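Long-range contact in pyridoxal kinase (Lactobacillus plantarum, PDB 3IBQ), which probably phosphorylates pyridoxal at its 5'-hydroxyl with ATP to give pyridoxal 5'-phosphate: residues V137-T142 with H175-D180. Numbering follows the deposited sequence.
Sequences VILPNT and HAVITD. With ATP (adenosine-5'-triphosphate), chain B.
Ile138 and its neighbours pair in parallel with the strand that begins at His175. Ile138 N donates to His175 O at 3.1 Å. Ile138 O then accepts from Val177 N. Past the regular pairing, Thr179 N still reaches Pro140 O at 3.0 Å. Proline has no N-H to give, and Val177 O instead lies 3.4 Å from Leu139 CA in a CA-H...O contact.

The carboxylate of Asp180 receives the start of helix 142-149. Its OD1 is gripped twice on the syn side, by Thr142 N at 3.1 Å and by Thr142 OG1 at 3.0 Å. The two donors come from opposite faces of the carboxylate plane. Thr142 OG1 stands beside its own backbone N (chi1 -60°), which lets one residue supply both. Asn141 is the N-cap residue: its OD1 caps a backbone N just past Thr142, its ND2 is satisfied by Gly111 O, and its N by Glu144 OE1.

A water donates to Leu139 O and also bonds Thr179 OG1. Thr179 O accepts from ATP O3' at 2.8 Å, which puts the contact at the nucleotide site. Asn141 lies near the bound magnesium ion.

The two strands are neighbours in the mixed sheet of this ribokinase-like fold, with 103-106 beside the first and 186-192 beside the second. Helix 213-226 covers Val137, Leu139 and Thr179; helix 159-167 packs on Ala176 and Ile178.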
loop_
_atom_site.group_PDB
_atom_site.type_symbol
_atom_site.label_atom_id
_atom_site.label_comp_id
_atom_site.label_asym_id
_atom_site.label_seq_id
_atom_site.Cartn_x
_atom_site.Cartn_y
_atom_site.Cartn_z
ATOM N N VAL A 137 2.125 -7.516 7.122
ATOM C CA VAL A 137 1.002 -7.539 6.204
ATOM C C VAL A 137 1.427 -7.139 4.810
ATOM O O VAL A 137 2.170 -6.234 4.661
ATOM C CB VAL A 137 -0.141 -6.579 6.677
ATOM C CG1 VAL A 137 -1.213 -6.435 5.695
ATOM C CG2 VAL A 137 -0.652 -6.851 8.010
ATOM N N ILE A 138 0.953 -7.834 3.812
ATOM C CA ILE A 138 1.127 -7.428 2.440
ATOM C C ILE A 138 -0.231 -7.169 1.771
ATOM O O ILE A 138 -1.217 -7.809 2.081
ATOM C CB ILE A 138 2.029 -8.334 1.612
ATOM C CG1 ILE A 138 1.370 -9.716 1.417
ATOM C CG2 ILE A 138 3.452 -8.330 2.220
ATOM C CD1 ILE A 138 1.875 -10.542 0.318
ATOM N N LEU A 139 -0.269 -6.235 0.847
ATOM C CA LEU A 139 -1.539 -5.902 0.280
ATOM C C LEU A 139 -1.667 -6.023 -1.227
ATOM O O LEU A 139 -2.116 -5.124 -1.856
ATOM C CB LEU A 139 -1.970 -4.501 0.760
ATOM C CG LEU A 139 -1.987 -4.198 2.238
ATOM C CD1 LEU A 139 -1.817 -2.715 2.516
ATOM C CD2 LEU A 139 -3.130 -4.824 2.916
ATOM N N PRO A 140 -1.265 -7.134 -1.785
ATOM C CA PRO A 140 -1.389 -7.275 -3.217
ATOM C C PRO A 140 -2.834 -7.254 -3.750
ATOM O O PRO A 140 -3.719 -7.654 -3.097
ATOM C CB PRO A 140 -0.822 -8.659 -3.455
ATOM C CG PRO A 140 -1.155 -9.355 -2.325
ATOM C CD PRO A 140 -0.921 -8.420 -1.195
ATOM N N ASN A 141 -2.990 -6.799 -4.970
ATOM C CA ASN A 141 -4.191 -7.020 -5.693
ATOM C C ASN A 141 -4.060 -8.418 -6.326
ATOM O O ASN A 141 -3.073 -9.047 -6.208
ATOM C CB ASN A 141 -4.455 -5.972 -6.750
ATOM C CG ASN A 141 -3.432 -5.940 -7.823
ATOM O OD1 ASN A 141 -2.907 -6.922 -8.232
ATOM N ND2 ASN A 141 -3.165 -4.781 -8.293
ATOM N N THR A 142 -5.094 -8.803 -7.036
ATOM C CA THR A 142 -5.189 -10.053 -7.722
ATOM C C THR A 142 -4.094 -10.323 -8.753
ATOM O O THR A 142 -3.588 -11.389 -8.790
ATOM C CB THR A 142 -6.585 -10.257 -8.265
ATOM O OG1 THR A 142 -7.489 -10.245 -7.174
ATOM C CG2 THR A 142 -6.673 -11.541 -8.875
ATOM N N HIS A 175 0.407 -11.808 7.423
ATOM C CA HIS A 175 -0.799 -11.927 6.665
ATOM C C HIS A 175 -0.763 -11.401 5.249
ATOM O O HIS A 175 -0.333 -10.332 5.025
ATOM C CB HIS A 175 -1.896 -11.182 7.357
ATOM C CG HIS A 175 -1.979 -11.399 8.823
ATOM N ND1 HIS A 175 -2.690 -12.432 9.365
ATOM C CD2 HIS A 175 -1.491 -10.696 9.866
ATOM C CE1 HIS A 175 -2.627 -12.368 10.671
ATOM N NE2 HIS A 175 -1.918 -11.319 11.006
ATOM N N ALA A 176 -1.271 -12.186 4.334
ATOM C CA ALA A 176 -1.420 -11.813 2.957
ATOM C C ALA A 176 -2.886 -11.423 2.777
ATOM O O ALA A 176 -3.740 -12.196 3.034
ATOM C CB ALA A 176 -1.100 -12.907 2.075
ATOM N N VAL A 177 -3.114 -10.194 2.366
ATOM C CA VAL A 177 -4.434 -9.672 2.158
ATOM C C VAL A 177 -4.588 -9.250 0.738
ATOM O O VAL A 177 -3.920 -8.357 0.294
ATOM C CB VAL A 177 -4.791 -8.473 3.138
ATOM C CG1 VAL A 177 -6.144 -8.000 2.936
ATOM C CG2 VAL A 177 -4.602 -8.833 4.516
ATOM N N ILE A 178 -5.459 -9.922 0.026
ATOM C CA ILE A 178 -5.704 -9.574 -1.363
ATOM C C ILE A 178 -6.787 -8.494 -1.359
ATOM O O ILE A 178 -7.797 -8.723 -0.867
ATOM C CB ILE A 178 -6.048 -10.753 -2.233
ATOM C CG1 ILE A 178 -4.890 -11.750 -2.278
ATOM C CG2 ILE A 178 -6.481 -10.281 -3.553
ATOM C CD1 ILE A 178 -5.105 -12.865 -3.097
ATOM N N THR A 179 -6.502 -7.321 -1.908
ATOM C CA THR A 179 -7.315 -6.080 -1.772
ATOM C C THR A 179 -8.474 -5.683 -2.745
ATOM O O THR A 179 -9.254 -4.817 -2.488
ATOM C CB THR A 179 -6.376 -4.859 -1.739
ATOM O OG1 THR A 179 -5.634 -4.819 -2.934
ATOM C CG2 THR A 179 -5.467 -4.916 -0.530
ATOM N N ASP A 180 -8.539 -6.292 -3.863
ATOM C CA ASP A 180 -9.508 -5.852 -4.821
ATOM C C ASP A 180 -10.443 -6.993 -5.205
ATOM O O ASP A 180 -10.819 -7.096 -6.329
ATOM C CB ASP A 180 -8.743 -5.420 -6.061
ATOM C CG ASP A 180 -7.916 -6.563 -6.616
ATOM O OD1 ASP A 180 -7.782 -7.570 -5.956
ATOM O OD2 ASP A 180 -7.489 -6.483 -7.734
HETATM P PG ATP B . -5.203 1.864 -7.427
HETATM O O1G ATP B . -6.048 3.105 -7.711
HETATM O O2G ATP B . -4.806 1.248 -8.694
HETATM O O3G ATP B . -4.248 2.014 -6.263
HETATM P PB ATP B . -5.234 -0.475 -6.048
HETATM O O1B ATP B . -3.969 0.193 -5.661
HETATM O O2B ATP B . -5.125 -1.802 -6.735
HETATM O O3B ATP B . -5.978 0.551 -6.974
HETATM P PA ATP B . -7.851 -0.981 -5.439
HETATM O O1A ATP B . -8.072 -2.239 -6.109
HETATM O O2A ATP B . -8.371 0.243 -6.108
HETATM O O3A ATP B . -6.368 -0.595 -4.970
HETATM O "O5'" ATP B . -8.445 -1.111 -4.011
HETATM C "C5'" ATP B . -8.392 -0.063 -3.118
HETATM C "C4'" ATP B . -9.599 -0.168 -2.240
HETATM O "O4'" ATP B . -10.387 0.985 -2.415
HETATM C "C3'" ATP B . -10.516 -1.364 -2.479
HETATM O "O3'" ATP B . -10.240 -2.323 -1.550
HETATM C "C2'" ATP B . -11.786 -0.821 -1.997
HETATM O "O2'" ATP B . -11.640 -0.787 -0.579
HETATM C "C1'" ATP B . -11.730 0.601 -2.480
HETATM N N9 ATP B . -12.266 0.865 -3.836
HETATM C C8 ATP B . -11.595 0.928 -4.938
HETATM N N7 ATP B . -12.386 1.221 -5.955
HETATM C C5 ATP B . -13.588 1.353 -5.518
HETATM C C6 ATP B . -14.932 1.629 -6.083
HETATM N N6 ATP B . -15.097 1.898 -7.371
HETATM N N1 ATP B . -15.911 1.638 -5.240
HETATM C C2 ATP B . -15.765 1.389 -3.966
HETATM N N3 ATP B . -14.626 1.153 -3.375
HETATM C C4 ATP B . -13.511 1.121 -4.095
HETATM O O HOH W 1 -3.337 -2.849 -3.363
#